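Local structure of putative Transcriptional Regulator (Rhodococcus sp., 2IA2) at residues S114-A119 and L143-T148; G151-A156 and V224-I229. The protein probably acts as an IclR-type transcriptional regulator, with a DNA-binding helix-turn-helix domain joined to a GAF-like C-terminal domain of the kind that senses small molecules. All coordinates share one frame; numbering follows the deposited sequence.

Overall arrangement
Both contacts belong to the GAF-like C-terminal domain and show how consecutive parts of a chain, the end of strand 142-144 and helix 149-156, can be tied to neighbouring strands 110-117 and 223-232 of one antiparallel sheet. Contact 1 sits at the surface, where the turn after strand 110-117 meets the end of edge strand 142-144; contact 2 is buried and lays helix 149-156 over strand 223-232. Their centres are about 8 Å apart. The two strands are joined where Ser-114 O receives a probable hydrogen bond of 2.9 Å from Ala-226 N. Arg-152 NE, in the helix, reaches back to Tyr-146 O at 2.8 Å, a probable hydrogen bond.

Contact 1: S114-A119 and L143-T148; sequences SILDGA and LPAYAT
Leu-116 and Ala-145 meet methyl to methyl, and beside that apolar touch Ala-119 and Ala-145 share the single hydrogen bond between 114-119 and 143-148. The leucine has CG anti to the backbone N (chi1 -168°), beside its own carbonyl carbon, which carries CD1 across to within 3.8 Å of Ala-145 CB. The CB of Ala-145 is directed at 114-119, whereas the bond from CA to CB of Leu-116 runs across the line to the other segment, and the leucine gets there with CD1 at its tip. The same alanine methyl also lies against a polar atom, with Ala-145 CB 3.4 Å from Ala-119 O. That oxygen takes the N-H of Ala-145 at 2.9 Å from N to O in a nearly straight bond, 173° at the hydrogen. Residues 118-119 connect strands 110-117 and 120-127, and this turn brings Ala-119 O to Ala-145 N. The oxygen of water 1 lies 2.7 Å from Ala-119 O and donates to it, so the carbonyl is gripped twice; the water in turn receives a weak bond from Tyr-146 N and lies at the edge of the tyrosine ring, in its plane. Behind Ala-145 the chain makes a short 3-10 turn and reaches Thr-148, whose OG1 caps Gly-151 N at the start of helix 149-156. Leu-116 also packs on Leu-154 of that helix, and Asp-117 forms a salt bridge with Arg-142. The contact thus exemplifies a beta-hairpin turn tied to the strand-to-helix junction that follows the sheet's edge strand 142-144 in an IclR-type, GAF-like domain.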
ATOM      1  N   SER A 114      -4.446  -9.169 -16.439  1.00 23.39           N
ATOM      2  CA  SER A 114      -4.339 -10.582 -16.023  1.00 24.32           C
ATOM      3  C   SER A 114      -3.011 -10.851 -15.359  1.00 25.01           C
ATOM      4  O   SER A 114      -2.076 -10.033 -15.412  1.00 22.63           O
ATOM      5  CB  SER A 114      -4.482 -11.540 -17.223  1.00 25.72           C
ATOM      6  OG  SER A 114      -3.427 -11.270 -18.141  1.00 24.33           O
ATOM      7  N   ILE A 115      -2.943 -12.005 -14.696  1.00 26.00           N
ATOM      8  CA  ILE A 115      -1.707 -12.452 -14.097  1.00 26.03           C
ATOM      9  C   ILE A 115      -1.461 -13.867 -14.581  1.00 26.39           C
ATOM     10  O   ILE A 115      -2.366 -14.480 -15.133  1.00 26.09           O
ATOM     11  CB  ILE A 115      -1.796 -12.398 -12.542  1.00 25.57           C
ATOM     12  CG1 ILE A 115      -2.908 -13.343 -12.050  1.00 27.77           C
ATOM     13  CG2 ILE A 115      -1.960 -10.931 -12.089  1.00 23.60           C
ATOM     14  CD1 ILE A 115      -2.926 -13.575 -10.597  1.00 34.36           C
ATOM     15  N   LEU A 116      -0.250 -14.375 -14.374  1.00 26.04           N
ATOM     16  CA  LEU A 116       0.117 -15.701 -14.856  1.00 29.23           C
ATOM     17  C   LEU A 116      -0.109 -16.761 -13.783  1.00 31.95           C
ATOM     18  O   LEU A 116       0.228 -16.558 -12.616  1.00 31.79           O
ATOM     19  CB  LEU A 116       1.578 -15.721 -15.313  1.00 28.96           C
ATOM     20  CG  LEU A 116       2.028 -16.957 -16.094  1.00 29.29           C
ATOM     21  CD1 LEU A 116       1.313 -17.038 -17.433  1.00 27.64           C
ATOM     22  CD2 LEU A 116       3.537 -16.951 -16.287  1.00 31.53           C
ATOM     23  N   ASP A 117      -0.683 -17.890 -14.186  1.00 32.86           N
ATOM     24  CA  ASP A 117      -0.811 -19.043 -13.300  1.00 35.29           C
ATOM     25  C   ASP A 117      -0.382 -20.327 -14.002  1.00 35.87           C
ATOM     26  O   ASP A 117      -1.159 -20.931 -14.740  1.00 36.30           O
ATOM     27  CB  ASP A 117      -2.250 -19.174 -12.796  1.00 35.19           C
ATOM     28  CG  ASP A 117      -2.389 -20.208 -11.695  1.00 41.74           C
ATOM     29  OD1 ASP A 117      -1.379 -20.863 -11.361  1.00 44.88           O
ATOM     30  OD2 ASP A 117      -3.508 -20.364 -11.163  1.00 45.95           O
ATOM     31  N   GLY A 118       0.860 -20.737 -13.767  1.00 36.51           N
ATOM     32  CA  GLY A 118       1.510 -21.723 -14.609  1.00 36.82           C
ATOM     33  C   GLY A 118       1.358 -21.415 -16.086  1.00 36.30           C
ATOM     34  O   GLY A 118       1.925 -20.444 -16.588  1.00 36.05           O
ATOM     35  N   ALA A 119       0.590 -22.246 -16.783  1.00 36.38           N
ATOM     36  CA  ALA A 119       0.571 -22.230 -18.241  1.00 35.69           C
ATOM     37  C   ALA A 119      -0.546 -21.336 -18.768  1.00 34.13           C
ATOM     38  O   ALA A 119      -0.691 -21.156 -19.977  1.00 33.93           O
ATOM     39  CB  ALA A 119       0.424 -23.643 -18.785  1.00 36.29           C
ATOM     40  N   LEU A 143      -7.008 -18.636 -19.850  1.00 31.30           N
ATOM     41  CA  LEU A 143      -6.753 -18.862 -21.260  1.00 31.74           C
ATOM     42  C   LEU A 143      -5.280 -19.298 -21.353  1.00 32.87           C
ATOM     43  O   LEU A 143      -4.476 -18.950 -20.480  1.00 32.39           O
ATOM     44  CB  LEU A 143      -7.009 -17.586 -22.065  1.00 30.30           C
ATOM     45  CG  LEU A 143      -8.462 -17.097 -22.236  1.00 29.60           C
ATOM     46  CD1 LEU A 143      -8.455 -15.836 -23.021  1.00 31.19           C
ATOM     47  CD2 LEU A 143      -9.285 -18.130 -23.022  1.00 31.67           C
ATOM     48  N   PRO A 144      -4.922 -20.099 -22.376  1.00 34.35           N
ATOM     49  CA  PRO A 144      -3.490 -20.469 -22.473  1.00 34.67           C
ATOM     50  C   PRO A 144      -2.579 -19.261 -22.712  1.00 34.10           C
ATOM     51  O   PRO A 144      -2.882 -18.438 -23.533  1.00 34.69           O
ATOM     52  CB  PRO A 144      -3.457 -21.463 -23.639  1.00 35.64           C
ATOM     53  CG  PRO A 144      -4.745 -21.194 -24.446  1.00 35.65           C
ATOM     54  CD  PRO A 144      -5.760 -20.752 -23.416  1.00 34.90           C
ATOM     55  N   ALA A 145      -1.483 -19.152 -21.961  1.00 33.75           N
ATOM     56  CA  ALA A 145      -0.568 -18.030 -22.073  1.00 32.50           C
ATOM     57  C   ALA A 145       0.017 -17.836 -23.475  1.00 33.74           C
ATOM     58  O   ALA A 145       0.161 -16.679 -23.953  1.00 33.46           O
ATOM     59  CB  ALA A 145       0.557 -18.140 -20.999  1.00 33.02           C
ATOM     60  N   TYR A 146       0.365 -18.951 -24.137  1.00 34.40           N
ATOM     61  CA  TYR A 146       1.005 -18.925 -25.482  1.00 34.93           C
ATOM     62  C   TYR A 146       0.176 -18.310 -26.599  1.00 34.83           C
ATOM     63  O   TYR A 146       0.723 -17.937 -27.634  1.00 36.80           O
ATOM     64  CB  TYR A 146       1.467 -20.327 -25.936  1.00 35.54           C
ATOM     65  CG  TYR A 146       0.394 -21.219 -26.530  1.00 35.86           C
ATOM     66  CD1 TYR A 146       0.149 -21.227 -27.901  1.00 35.54           C
ATOM     67  CD2 TYR A 146      -0.367 -22.063 -25.712  1.00 33.19           C
ATOM     68  CE1 TYR A 146      -0.845 -22.064 -28.460  1.00 36.75           C
ATOM     69  CE2 TYR A 146      -1.347 -22.901 -26.230  1.00 35.73           C
ATOM     70  CZ  TYR A 146      -1.575 -22.906 -27.613  1.00 38.54           C
ATOM     71  OH  TYR A 146      -2.531 -23.734 -28.151  1.00 42.27           O
ATOM     72  N   ALA A 147      -1.138 -18.247 -26.420  1.00 34.41           N
ATOM     73  CA  ALA A 147      -2.028 -17.838 -27.491  1.00 34.24           C
ATOM     74  C   ALA A 147      -2.744 -16.514 -27.209  1.00 33.24           C
ATOM     75  O   ALA A 147      -3.678 -16.147 -27.929  1.00 33.43           O
ATOM     76  CB  ALA A 147      -3.058 -18.985 -27.817  1.00 35.83           C
ATOM     77  N   THR A 148      -2.279 -15.783 -26.187  1.00 31.43           N
ATOM     78  CA  THR A 148      -2.858 -14.486 -25.829  1.00 29.04           C
ATOM     79  C   THR A 148      -1.749 -13.447 -25.781  1.00 28.96           C
ATOM     80  O   THR A 148      -0.581 -13.807 -25.554  1.00 30.36           O
ATOM     81  CB  THR A 148      -3.531 -14.564 -24.437  1.00 28.21           C
ATOM     82  OG1 THR A 148      -2.539 -14.957 -23.507  1.00 29.47           O
ATOM     83  CG2 THR A 148      -4.658 -15.578 -24.439  1.00 25.70           C
TER
HETATM   84  O   HOH W   1       0.201 -21.814 -22.386  1.00 29.43           O

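Contact 2: G151-A156 and V224-I229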
ATOM      1  N   GLY A 151      -0.558 -13.231 -22.230  1.00 24.23           N
ATOM      2  CA  GLY A 151       0.244 -14.407 -21.946  1.00 25.39           C
ATOM      3  C   GLY A 151       1.662 -14.292 -22.431  1.00 26.61           C
ATOM      4  O   GLY A 151       2.590 -14.645 -21.694  1.00 28.68           O
ATOM      5  N   ARG A 152       1.856 -13.777 -23.652  1.00 27.53           N
ATOM      6  CA  ARG A 152       3.214 -13.583 -24.187  1.00 27.76           C
ATOM      7  C   ARG A 152       3.985 -12.538 -23.471  1.00 26.76           C
ATOM      8  O   ARG A 152       5.192 -12.656 -23.325  1.00 28.54           O
ATOM      9  CB  ARG A 152       3.187 -13.322 -25.696  1.00 27.57           C
ATOM     10  CG  ARG A 152       2.670 -14.558 -26.367  1.00 30.11           C
ATOM     11  CD  ARG A 152       2.763 -14.480 -27.885  1.00 33.65           C
ATOM     12  NE  ARG A 152       2.144 -15.674 -28.469  1.00 34.08           N
ATOM     13  CZ  ARG A 152       1.930 -15.842 -29.776  1.00 37.54           C
ATOM     14  NH1 ARG A 152       2.309 -14.915 -30.662  1.00 35.31           N
ATOM     15  NH2 ARG A 152       1.350 -16.953 -30.201  1.00 36.13           N
ATOM     16  N   VAL A 153       3.302 -11.493 -23.053  1.00 26.82           N
ATOM     17  CA  VAL A 153       3.873 -10.490 -22.156  1.00 24.96           C
ATOM     18  C   VAL A 153       4.333 -11.112 -20.834  1.00 26.52           C
ATOM     19  O   VAL A 153       5.439 -10.802 -20.323  1.00 26.70           O
ATOM     20  CB  VAL A 153       2.854  -9.318 -21.907  1.00 25.48           C
ATOM     21  CG1 VAL A 153       3.282  -8.435 -20.742  1.00 20.55           C
ATOM     22  CG2 VAL A 153       2.722  -8.460 -23.175  1.00 24.25           C
ATOM     23  N   LEU A 154       3.480 -11.941 -20.228  1.00 26.00           N
ATOM     24  CA  LEU A 154       3.811 -12.543 -18.925  1.00 26.15           C
ATOM     25  C   LEU A 154       4.966 -13.536 -19.066  1.00 27.67           C
ATOM     26  O   LEU A 154       5.884 -13.532 -18.218  1.00 28.18           O
ATOM     27  CB  LEU A 154       2.555 -13.209 -18.254  1.00 24.42           C
ATOM     28  CG  LEU A 154       1.540 -12.143 -17.768  1.00 24.95           C
ATOM     29  CD1 LEU A 154       0.164 -12.743 -17.595  1.00 25.93           C
ATOM     30  CD2 LEU A 154       2.008 -11.475 -16.449  1.00 23.32           C
ATOM     31  N   LEU A 155       4.918 -14.368 -20.115  1.00 28.11           N
ATOM     32  CA  LEU A 155       6.002 -15.299 -20.409  1.00 30.49           C
ATOM     33  C   LEU A 155       7.366 -14.614 -20.662  1.00 32.96           C
ATOM     34  O   LEU A 155       8.412 -15.131 -20.235  1.00 34.23           O
ATOM     35  CB  LEU A 155       5.641 -16.171 -21.593  1.00 29.87           C
ATOM     36  CG  LEU A 155       4.429 -17.083 -21.402  1.00 30.71           C
ATOM     37  CD1 LEU A 155       4.079 -17.784 -22.736  1.00 28.96           C
ATOM     38  CD2 LEU A 155       4.680 -18.086 -20.292  1.00 31.56           C
ATOM     39  N   ALA A 156       7.358 -13.455 -21.333  1.00 34.05           N
ATOM     40  CA  ALA A 156       8.578 -12.692 -21.562  1.00 33.95           C
ATOM     41  C   ALA A 156       9.192 -12.246 -20.237  1.00 34.47           C
ATOM     42  O   ALA A 156      10.410 -11.991 -20.154  1.00 35.44           O
ATOM     43  CB  ALA A 156       8.298 -11.516 -22.483  1.00 33.61           C
ATOM     44  N   VAL A 224       4.696  -8.352 -13.178  1.00 28.00           N
ATOM     45  CA  VAL A 224       3.775  -8.999 -12.268  1.00 27.18           C
ATOM     46  C   VAL A 224       2.384  -9.144 -12.876  1.00 27.02           C
ATOM     47  O   VAL A 224       1.617  -9.969 -12.427  1.00 29.03           O
ATOM     48  CB  VAL A 224       3.680  -8.231 -10.920  1.00 27.66           C
ATOM     49  CG1 VAL A 224       5.086  -8.227 -10.242  1.00 28.87           C
ATOM     50  CG2 VAL A 224       3.128  -6.793 -11.121  1.00 24.36           C
ATOM     51  N   ALA A 225       2.050  -8.372 -13.911  1.00 25.26           N
ATOM     52  CA  ALA A 225       0.715  -8.488 -14.506  1.00 22.94           C
ATOM     53  C   ALA A 225       0.825  -8.007 -15.944  1.00 22.73           C
ATOM     54  O   ALA A 225       1.885  -7.514 -16.326  1.00 22.67           O
ATOM     55  CB  ALA A 225      -0.311  -7.619 -13.703  1.00 20.54           C
ATOM     56  N   ALA A 226      -0.234  -8.157 -16.738  1.00 21.33           N
ATOM     57  CA  ALA A 226      -0.268  -7.525 -18.044  1.00 22.45           C
ATOM     58  C   ALA A 226      -1.600  -6.792 -18.213  1.00 22.09           C
ATOM     59  O   ALA A 226      -2.593  -7.215 -17.654  1.00 22.71           O
ATOM     60  CB  ALA A 226      -0.125  -8.557 -19.109  1.00 22.94           C
ATOM     61  N   VAL A 227      -1.633  -5.738 -19.016  1.00 22.03           N
ATOM     62  CA  VAL A 227      -2.883  -5.033 -19.317  1.00 21.79           C
ATOM     63  C   VAL A 227      -3.085  -5.134 -20.845  1.00 22.00           C
ATOM     64  O   VAL A 227      -2.123  -5.105 -21.562  1.00 21.65           O
ATOM     65  CB  VAL A 227      -2.805  -3.548 -18.821  1.00 22.46           C
ATOM     66  CG1 VAL A 227      -1.509  -2.840 -19.334  1.00 23.27           C
ATOM     67  CG2 VAL A 227      -4.068  -2.762 -19.190  1.00 20.01           C
ATOM     68  N   ASN A 228      -4.322  -5.283 -21.317  1.00 22.52           N
ATOM     69  CA  ASN A 228      -4.582  -5.356 -22.740  1.00 23.08           C
ATOM     70  C   ASN A 228      -5.697  -4.448 -23.197  1.00 23.20           C
ATOM     71  O   ASN A 228      -6.400  -3.843 -22.378  1.00 22.08           O
ATOM     72  CB  ASN A 228      -4.802  -6.831 -23.211  1.00 24.05           C
ATOM     73  CG  ASN A 228      -6.255  -7.289 -23.175  1.00 26.63           C
ATOM     74  OD1 ASN A 228      -7.130  -6.573 -22.691  1.00 27.70           O
ATOM     75  ND2 ASN A 228      -6.525  -8.505 -23.703  1.00 26.04           N
ATOM     76  N   ILE A 229      -5.799  -4.317 -24.521  1.00 24.31           N
ATOM     77  CA  ILE A 229      -7.009  -3.884 -25.208  1.00 24.88           C
ATOM     78  C   ILE A 229      -7.329  -5.059 -26.135  1.00 25.80           C
ATOM     79  O   ILE A 229      -6.435  -5.600 -26.746  1.00 26.52           O
ATOM     80  CB  ILE A 229      -6.761  -2.636 -26.083  1.00 25.66           C
ATOM     81  CG1 ILE A 229      -6.402  -1.421 -25.213  1.00 23.64           C
ATOM     82  CG2 ILE A 229      -7.992  -2.339 -26.965  1.00 26.59           C
ATOM     83  CD1 ILE A 229      -5.769  -0.265 -25.978  1.00 25.75           C
TER
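Val-153 and Leu-154 provide the apolar contacts that seat helix 151-156 on strand 224-229, with Ala-226 as their common partner. The small methyl of Ala-226 points at the helix and is met by two side chains: Val-153 CG1 comes to 3.8 Å from Ala-226 CB, and Leu-154 CG to 4.2 Å from the same atom. Val-153 has CG1 anti to the backbone N (chi1 167°), which turns this branch to the alanine.

A second kind of contact sets side chain against main chain. Leu-154 lays CD2 over the strand backbone, 3.7 Å from Ala-225 C and 3.8 Å from Ala-225 CA, on the helix side of a residue whose own methyl points away. The axes of helix 151-156 and strand 224-229 come within 7.8 Å, their directions 152° apart, so the two run roughly antiparallel. Such closeness fits a contact in which an alanine is the strand residue that faces the helix.

Backbone pairing shapes the strand itself: Val-224 and Ala-225 both face Ile-216, forming a classic beta bulge, while Ala-226 pairs with Ser-114 of strand 110-117. Within this setting helix 149-156 lies between the sheet and helix 183-196. Val-153 and Leu-155 also touch helix 183-196, whereas Val-224 and Val-227, pointing away from helix 149-156, pack on helix 246-264 across the sheet.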